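Local coordinates for putative uncharacterized protein (PDB 3VU0) that is the C-terminal globular domain of an archaeal AglB protein and contains the WWDYG motif of the STT3/AglB/PglB family, at residues Leu144-Arg148 with Ile158-Lys162; Ser36-Tyr40 with Val91-Thr95. All coordinates share one frame; numbering follows the deposited sequence.

Interaction 1: Leu144-Arg148 with Ile158-Lys162; sequences LTHFR and IFEVK
A beta hairpin closes the chain, and Arg148 and Glu160 form an antiparallel hydrogen-bonded pair near its open end: Glu160 N binds Arg148 O at 2.9 Å, and Arg148 N returns a bond to Glu160 O at 3.1 Å. Two residues on, Lys162 N binds His146 O at 2.7 Å. Between these, Phe147 and Val161 make a non-hydrogen-bonded pair. Their side chains lie side by side, with Phe147 CE1 3.8 Å from Val161 CG2. The Phe147 ring also packs on Met77 of helix 73-83 and Leu136 of helix 132-138, so the Phe147 side chain is buried against these two helices. On the other face of the sheet Arg148 and Glu160 point the same way, and a salt bridge, its hydrogen bond long and weak, joins Arg148 NH2 to Glu160 OE1 at 3.4 Å, the carboxylate oxygen meeting the guanidinium at its edge with the two planes 60° apart. Lys162 runs across Arg148 at about a right angle. Lys162 CG sits between its own backbone N and carbonyl carbon (chi1 58°), and the extended chain beyond carries CD over one face of the guanidinium and CE to 3.0 Å from Thr145 O.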
ATOM      1  N   LEU A 144       0.608   2.301 -14.938  1.00 27.49           N
ATOM      2  CA  LEU A 144       0.605   3.537 -14.165  1.00 26.21           C
ATOM      3  C   LEU A 144       1.667   4.473 -14.722  1.00 26.81           C
ATOM      4  O   LEU A 144       2.718   4.028 -15.176  1.00 27.22           O
ATOM      5  CB  LEU A 144       0.885   3.249 -12.689  1.00 23.51           C
ATOM      6  CG  LEU A 144      -0.193   2.444 -11.959  1.00 22.03           C
ATOM      7  CD1 LEU A 144       0.277   2.089 -10.561  1.00 17.60           C
ATOM      8  CD2 LEU A 144      -1.476   3.249 -11.905  1.00 19.05           C
ATOM      9  N   THR A 145       1.387   5.770 -14.695  1.00 26.15           N
ATOM     10  CA  THR A 145       2.323   6.761 -15.211  1.00 27.18           C
ATOM     11  C   THR A 145       3.283   7.305 -14.161  1.00 25.17           C
ATOM     12  O   THR A 145       4.449   7.561 -14.461  1.00 24.74           O
ATOM     13  CB  THR A 145       1.572   7.962 -15.839  1.00 27.49           C
ATOM     14  OG1 THR A 145       0.903   7.536 -17.030  1.00 30.94           O
ATOM     15  CG2 THR A 145       2.537   9.085 -16.186  1.00 29.96           C
ATOM     16  N   HIS A 146       2.793   7.475 -12.934  1.00 23.55           N
ATOM     17  CA  HIS A 146       3.606   8.038 -11.853  1.00 22.44           C
ATOM     18  C   HIS A 146       4.192   7.041 -10.858  1.00 19.72           C
ATOM     19  O   HIS A 146       4.749   7.441  -9.835  1.00 19.44           O
ATOM     20  CB  HIS A 146       2.784   9.069 -11.076  1.00 27.15           C
ATOM     21  CG  HIS A 146       2.105  10.082 -11.944  1.00 30.73           C
ATOM     22  ND1 HIS A 146       2.800  10.966 -12.741  1.00 33.12           N
ATOM     23  CD2 HIS A 146       0.793  10.347 -12.143  1.00 32.16           C
ATOM     24  CE1 HIS A 146       1.944  11.732 -13.395  1.00 31.58           C
ATOM     25  NE2 HIS A 146       0.720  11.377 -13.051  1.00 32.67           N
ATOM     26  N   PHE A 147       4.067   5.751 -11.142  1.00 16.64           N
ATOM     27  CA  PHE A 147       4.593   4.733 -10.239  1.00 14.04           C
ATOM     28  C   PHE A 147       5.321   3.666 -11.035  1.00 14.29           C
ATOM     29  O   PHE A 147       4.916   3.326 -12.144  1.00 12.71           O
ATOM     30  CB  PHE A 147       3.450   4.090  -9.452  1.00 13.56           C
ATOM     31  CG  PHE A 147       2.661   5.063  -8.633  1.00 12.91           C
ATOM     32  CD1 PHE A 147       3.048   5.371  -7.332  1.00 15.44           C
ATOM     33  CD2 PHE A 147       1.545   5.697  -9.173  1.00 15.94           C
ATOM     34  CE1 PHE A 147       2.339   6.295  -6.579  1.00 16.99           C
ATOM     35  CE2 PHE A 147       0.829   6.626  -8.429  1.00 17.50           C
ATOM     36  CZ  PHE A 147       1.227   6.926  -7.126  1.00 16.87           C
ATOM     37  N   ARG A 148       6.391   3.132 -10.463  1.00 14.68           N
ATOM     38  CA  ARG A 148       7.176   2.102 -11.135  1.00 13.50           C
ATOM     39  C   ARG A 148       7.701   1.118 -10.103  1.00 12.08           C
ATOM     40  O   ARG A 148       8.249   1.521  -9.073  1.00 11.18           O
ATOM     41  CB  ARG A 148       8.338   2.758 -11.895  1.00 14.02           C
ATOM     42  CG  ARG A 148       9.303   1.806 -12.594  1.00 12.74           C
ATOM     43  CD  ARG A 148      10.190   2.585 -13.562  1.00 15.77           C
ATOM     44  NE  ARG A 148      10.949   3.642 -12.892  1.00 14.53           N
ATOM     45  CZ  ARG A 148      11.444   4.712 -13.506  1.00 16.52           C
ATOM     46  NH1 ARG A 148      11.261   4.880 -14.811  1.00 16.20           N
ATOM     47  NH2 ARG A 148      12.131   5.614 -12.819  1.00 20.07           N
ATOM     48  N   ILE A 158       7.942  -2.882  -3.438  1.00 10.91           N
ATOM     49  CA  ILE A 158       8.156  -1.468  -3.174  1.00 12.47           C
ATOM     50  C   ILE A 158       8.167  -0.742  -4.507  1.00 11.89           C
ATOM     51  O   ILE A 158       8.787  -1.195  -5.467  1.00 12.46           O
ATOM     52  CB  ILE A 158       9.479  -1.204  -2.411  1.00 12.90           C
ATOM     53  CG1 ILE A 158       9.640   0.301  -2.168  1.00 14.46           C
ATOM     54  CG2 ILE A 158      10.663  -1.751  -3.187  1.00 15.34           C
ATOM     55  CD1 ILE A 158      10.675   0.641  -1.113  1.00 15.69           C
ATOM     56  N   PHE A 159       7.456   0.378  -4.554  1.00 12.28           N
ATOM     57  CA  PHE A 159       7.342   1.180  -5.761  1.00 12.44           C
ATOM     58  C   PHE A 159       7.947   2.554  -5.545  1.00 13.71           C
ATOM     59  O   PHE A 159       8.034   3.046  -4.417  1.00 13.30           O
ATOM     60  CB  PHE A 159       5.869   1.344  -6.148  1.00 10.59           C
ATOM     61  CG  PHE A 159       5.173   0.050  -6.464  1.00 11.09           C
ATOM     62  CD1 PHE A 159       4.974  -0.346  -7.784  1.00 10.38           C
ATOM     63  CD2 PHE A 159       4.718  -0.775  -5.441  1.00 11.05           C
ATOM     64  CE1 PHE A 159       4.328  -1.551  -8.082  1.00 10.38           C
ATOM     65  CE2 PHE A 159       4.071  -1.984  -5.724  1.00 10.00           C
ATOM     66  CZ  PHE A 159       3.876  -2.372  -7.042  1.00 11.68           C
ATOM     67  N   GLU A 160       8.349   3.174  -6.644  1.00 13.32           N
ATOM     68  CA  GLU A 160       8.931   4.503  -6.613  1.00 16.81           C
ATOM     69  C   GLU A 160       7.939   5.460  -7.268  1.00 16.74           C
ATOM     70  O   GLU A 160       7.294   5.110  -8.256  1.00 15.17           O
ATOM     71  CB  GLU A 160      10.243   4.490  -7.397  1.00 20.26           C
ATOM     72  CG  GLU A 160      10.939   5.822  -7.521  1.00 27.62           C
ATOM     73  CD  GLU A 160      12.241   5.699  -8.288  1.00 28.70           C
ATOM     74  OE1 GLU A 160      12.195   5.286  -9.470  1.00 28.16           O
ATOM     75  OE2 GLU A 160      13.304   6.007  -7.701  1.00 30.68           O
ATOM     76  N   VAL A 161       7.798   6.653  -6.705  1.00 18.40           N
ATOM     77  CA  VAL A 161       6.902   7.647  -7.279  1.00 20.64           C
ATOM     78  C   VAL A 161       7.699   8.422  -8.320  1.00 23.37           C
ATOM     79  O   VAL A 161       8.874   8.722  -8.112  1.00 23.35           O
ATOM     80  CB  VAL A 161       6.381   8.640  -6.215  1.00 20.28           C
ATOM     81  CG1 VAL A 161       5.581   9.743  -6.888  1.00 21.44           C
ATOM     82  CG2 VAL A 161       5.512   7.914  -5.197  1.00 17.77           C
ATOM     83  N   LYS A 162       7.065   8.728  -9.445  1.00 26.87           N
ATOM     84  CA  LYS A 162       7.724   9.472 -10.510  1.00 31.61           C
ATOM     85  C   LYS A 162       6.739  10.438 -11.163  1.00 32.53           C
ATOM     86  O   LYS A 162       6.575  10.448 -12.382  1.00 36.64           O
ATOM     87  CB  LYS A 162       8.292   8.505 -11.557  1.00 32.74           C
ATOM     88  CG  LYS A 162       7.258   7.580 -12.184  1.00 33.89           C
ATOM     89  CD  LYS A 162       7.889   6.653 -13.206  1.00 34.83           C
ATOM     90  CE  LYS A 162       6.834   5.783 -13.883  1.00 36.46           C
ATOM     91  NZ  LYS A 162       7.415   4.928 -14.955  1.00 36.55           N
TER

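Interaction 2: Ser36-Tyr40 with Val91-Thr95; sequences SWWDY and VEELT
Trp37 meets Leu94 through the pyrrole side of its indole, CD1 lying 3.9 Å from Leu94 CD2, with CB near both leucine methyls. With CG anti to the backbone N (chi1 -169°), the indole is turned so that Leu94 CD2 approaches it obliquely; one face is covered by CD1 of Trp38, and Ile108 and Ile111 of helix 105-112 pack against it. Asp39 makes a salt bridge to Lys104, which also pairs with Glu93, so one lysine bridges two carboxylates whose Asp39 OD2 and Glu93 OE1 are 5.3 Å apart. Trp37, Trp38, Asp39 and Tyr40 are the first four residues of the WWDYG motif of the STT3/AglB/PglB family, here facing a 3-10 turn, 92-94, that follows strand 85-91. Tyr40 makes most of the contribution of 36-40: its OH donates a very short hydrogen bond to Glu93 OE1 at 2.5 Å, the oxygen sitting at the ring edge with the carboxylate plane 24° from that of the ring. Leu94 CD2 also comes up to the phenol edge, 3.4 Å from Tyr40 OH. Val91 CG2 approaches the same ring obliquely, 3.5 Å from Tyr40 CE2. Within the turn, Thr95 OG1 donates to a lone pair of Glu92 O at 2.7 Å, an acceptor shared with Thr95 N.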
ATOM      1  N   SER A  36       2.286   3.009   3.061  1.00 14.27           N
ATOM      2  CA  SER A  36       1.893   1.605   3.134  1.00 15.02           C
ATOM      3  C   SER A  36       0.706   1.538   4.079  1.00 15.34           C
ATOM      4  O   SER A  36       0.233   2.573   4.554  1.00 15.88           O
ATOM      5  CB  SER A  36       3.032   0.748   3.684  1.00 15.13           C
ATOM      6  OG  SER A  36       2.746  -0.630   3.513  1.00 16.25           O
ATOM      7  N   TRP A  37       0.219   0.332   4.354  1.00 14.48           N
ATOM      8  CA  TRP A  37      -0.904   0.180   5.276  1.00 13.72           C
ATOM      9  C   TRP A  37      -0.348   0.418   6.683  1.00 14.54           C
ATOM     10  O   TRP A  37       0.807   0.098   6.957  1.00 14.17           O
ATOM     11  CB  TRP A  37      -1.496  -1.225   5.161  1.00 14.48           C
ATOM     12  CG  TRP A  37      -2.809  -1.394   5.883  1.00 14.23           C
ATOM     13  CD1 TRP A  37      -3.200  -2.479   6.610  1.00 14.76           C
ATOM     14  CD2 TRP A  37      -3.900  -0.464   5.930  1.00 13.71           C
ATOM     15  NE1 TRP A  37      -4.463  -2.284   7.108  1.00 14.58           N
ATOM     16  CE2 TRP A  37      -4.919  -1.058   6.707  1.00 16.57           C
ATOM     17  CE3 TRP A  37      -4.119   0.811   5.391  1.00 14.06           C
ATOM     18  CZ2 TRP A  37      -6.143  -0.419   6.960  1.00 18.16           C
ATOM     19  CZ3 TRP A  37      -5.338   1.447   5.643  1.00 16.25           C
ATOM     20  CH2 TRP A  37      -6.331   0.830   6.419  1.00 16.09           C
ATOM     21  N   TRP A  38      -1.167   0.955   7.582  1.00 13.75           N
ATOM     22  CA  TRP A  38      -0.684   1.262   8.923  1.00 14.33           C
ATOM     23  C   TRP A  38      -0.114   0.095   9.732  1.00 15.89           C
ATOM     24  O   TRP A  38       0.738   0.305  10.592  1.00 15.60           O
ATOM     25  CB  TRP A  38      -1.772   1.984   9.735  1.00 16.50           C
ATOM     26  CG  TRP A  38      -2.899   1.119  10.164  1.00 16.31           C
ATOM     27  CD1 TRP A  38      -4.002   0.779   9.435  1.00 17.65           C
ATOM     28  CD2 TRP A  38      -3.027   0.457  11.424  1.00 18.73           C
ATOM     29  NE1 TRP A  38      -4.813  -0.057  10.167  1.00 18.38           N
ATOM     30  CE2 TRP A  38      -4.236  -0.272  11.393  1.00 19.51           C
ATOM     31  CE3 TRP A  38      -2.236   0.409  12.581  1.00 20.25           C
ATOM     32  CZ2 TRP A  38      -4.675  -1.043  12.474  1.00 20.68           C
ATOM     33  CZ3 TRP A  38      -2.675  -0.360  13.661  1.00 22.74           C
ATOM     34  CH2 TRP A  38      -3.885  -1.075  13.595  1.00 21.58           C
ATOM     35  N   ASP A  39      -0.557  -1.128   9.454  1.00 14.57           N
ATOM     36  CA  ASP A  39      -0.048  -2.291  10.178  1.00 17.47           C
ATOM     37  C   ASP A  39       1.475  -2.435  10.102  1.00 17.14           C
ATOM     38  O   ASP A  39       2.104  -2.947  11.030  1.00 15.82           O
ATOM     39  CB  ASP A  39      -0.651  -3.596   9.631  1.00 19.35           C
ATOM     40  CG  ASP A  39      -2.137  -3.723   9.890  1.00 21.55           C
ATOM     41  OD1 ASP A  39      -2.656  -3.045  10.802  1.00 24.32           O
ATOM     42  OD2 ASP A  39      -2.779  -4.528   9.188  1.00 20.86           O
ATOM     43  N   TYR A  40       2.059  -1.998   8.991  1.00 16.44           N
ATOM     44  CA  TYR A  40       3.499  -2.138   8.776  1.00 16.94           C
ATOM     45  C   TYR A  40       4.327  -0.905   9.117  1.00 17.22           C
ATOM     46  O   TYR A  40       5.561  -0.928   9.008  1.00 15.73           O
ATOM     47  CB  TYR A  40       3.750  -2.508   7.310  1.00 17.35           C
ATOM     48  CG  TYR A  40       2.720  -3.458   6.738  1.00 17.16           C
ATOM     49  CD1 TYR A  40       2.546  -4.737   7.271  1.00 19.52           C
ATOM     50  CD2 TYR A  40       1.921  -3.077   5.663  1.00 17.90           C
ATOM     51  CE1 TYR A  40       1.595  -5.618   6.741  1.00 17.86           C
ATOM     52  CE2 TYR A  40       0.970  -3.944   5.126  1.00 18.73           C
ATOM     53  CZ  TYR A  40       0.813  -5.212   5.668  1.00 18.14           C
ATOM     54  OH  TYR A  40      -0.120  -6.070   5.128  1.00 16.75           O
ATOM     55  N   VAL A  91       1.531  -5.170  -0.090  1.00 13.39           N
ATOM     56  CA  VAL A  91       1.721  -6.524   0.421  1.00 13.72           C
ATOM     57  C   VAL A  91       0.581  -7.399  -0.080  1.00 13.11           C
ATOM     58  O   VAL A  91      -0.563  -6.952  -0.143  1.00 11.11           O
ATOM     59  CB  VAL A  91       1.734  -6.517   1.966  1.00 14.44           C
ATOM     60  CG1 VAL A  91       2.105  -7.893   2.497  1.00 16.00           C
ATOM     61  CG2 VAL A  91       2.709  -5.467   2.465  1.00 13.71           C
ATOM     62  N   GLU A  92       0.886  -8.644  -0.431  1.00 14.55           N
ATOM     63  CA  GLU A  92      -0.135  -9.543  -0.959  1.00 14.97           C
ATOM     64  C   GLU A  92      -1.379  -9.707  -0.082  1.00 13.99           C
ATOM     65  O   GLU A  92      -2.488  -9.778  -0.607  1.00 12.40           O
ATOM     66  CB  GLU A  92       0.457 -10.927  -1.268  1.00 19.24           C
ATOM     67  CG  GLU A  92      -0.506 -11.822  -2.058  1.00 25.55           C
ATOM     68  CD  GLU A  92       0.065 -13.197  -2.374  1.00 32.12           C
ATOM     69  OE1 GLU A  92      -0.642 -14.005  -3.020  1.00 35.08           O
ATOM     70  OE2 GLU A  92       1.216 -13.473  -1.980  1.00 35.52           O
ATOM     71  N   GLU A  93      -1.212  -9.758   1.239  1.00 13.11           N
ATOM     72  CA  GLU A  93      -2.369  -9.925   2.127  1.00 13.00           C
ATOM     73  C   GLU A  93      -3.372  -8.764   2.049  1.00 12.82           C
ATOM     74  O   GLU A  93      -4.472  -8.860   2.579  1.00 11.74           O
ATOM     75  CB  GLU A  93      -1.919 -10.130   3.584  1.00 13.38           C
ATOM     76  CG  GLU A  93      -1.211  -8.940   4.218  1.00 15.90           C
ATOM     77  CD  GLU A  93      -0.865  -9.160   5.694  1.00 20.12           C
ATOM     78  OE1 GLU A  93      -0.292  -8.243   6.314  1.00 19.42           O
ATOM     79  OE2 GLU A  93      -1.166 -10.242   6.239  1.00 22.82           O
ATOM     80  N   LEU A  94      -2.995  -7.677   1.383  1.00 13.22           N
ATOM     81  CA  LEU A  94      -3.877  -6.517   1.230  1.00 12.47           C
ATOM     82  C   LEU A  94      -4.809  -6.676   0.027  1.00 12.48           C
ATOM     83  O   LEU A  94      -5.849  -6.026  -0.057  1.00 14.03           O
ATOM     84  CB  LEU A  94      -3.059  -5.240   1.018  1.00 11.23           C
ATOM     85  CG  LEU A  94      -2.051  -4.799   2.079  1.00 10.38           C
ATOM     86  CD1 LEU A  94      -1.423  -3.470   1.657  1.00  9.67           C
ATOM     87  CD2 LEU A  94      -2.747  -4.659   3.412  1.00  9.25           C
ATOM     88  N   THR A  95      -4.422  -7.537  -0.905  1.00 12.13           N
ATOM     89  CA  THR A  95      -5.197  -7.743  -2.119  1.00 12.97           C
ATOM     90  C   THR A  95      -6.315  -8.762  -1.974  1.00 13.77           C
ATOM     91  O   THR A  95      -6.325  -9.577  -1.054  1.00 11.78           O
ATOM     92  CB  THR A  95      -4.289  -8.197  -3.275  1.00 15.03           C
ATOM     93  OG1 THR A  95      -3.789  -9.508  -2.994  1.00 15.32           O
ATOM     94  CG2 THR A  95      -3.108  -7.240  -3.441  1.00 15.38           C
TER

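The two contacts sit at different ends of one mixed sheet, their centres about 17 Å apart and their nearest atoms about 7 Å apart without touching. Strand 85-91 connects them. Its Arg86 and Val88 form backbone hydrogen bonds with Val161 and Phe159 of interaction 1, its Val89 O takes a hydrogen bond from Ser36 OG, and its last residue, Val91, enters interaction 2. Helix 132-138 is a second shared element, since Leu136 meets Phe159 while Leu133 meets Leu94. At the far end of the hairpin, Thr155 between the strands is hydrogen-bonded through the backbone to Glu92, tying the turn of 91-95 to the hairpin's closed end, while interaction 1 lies at its open end.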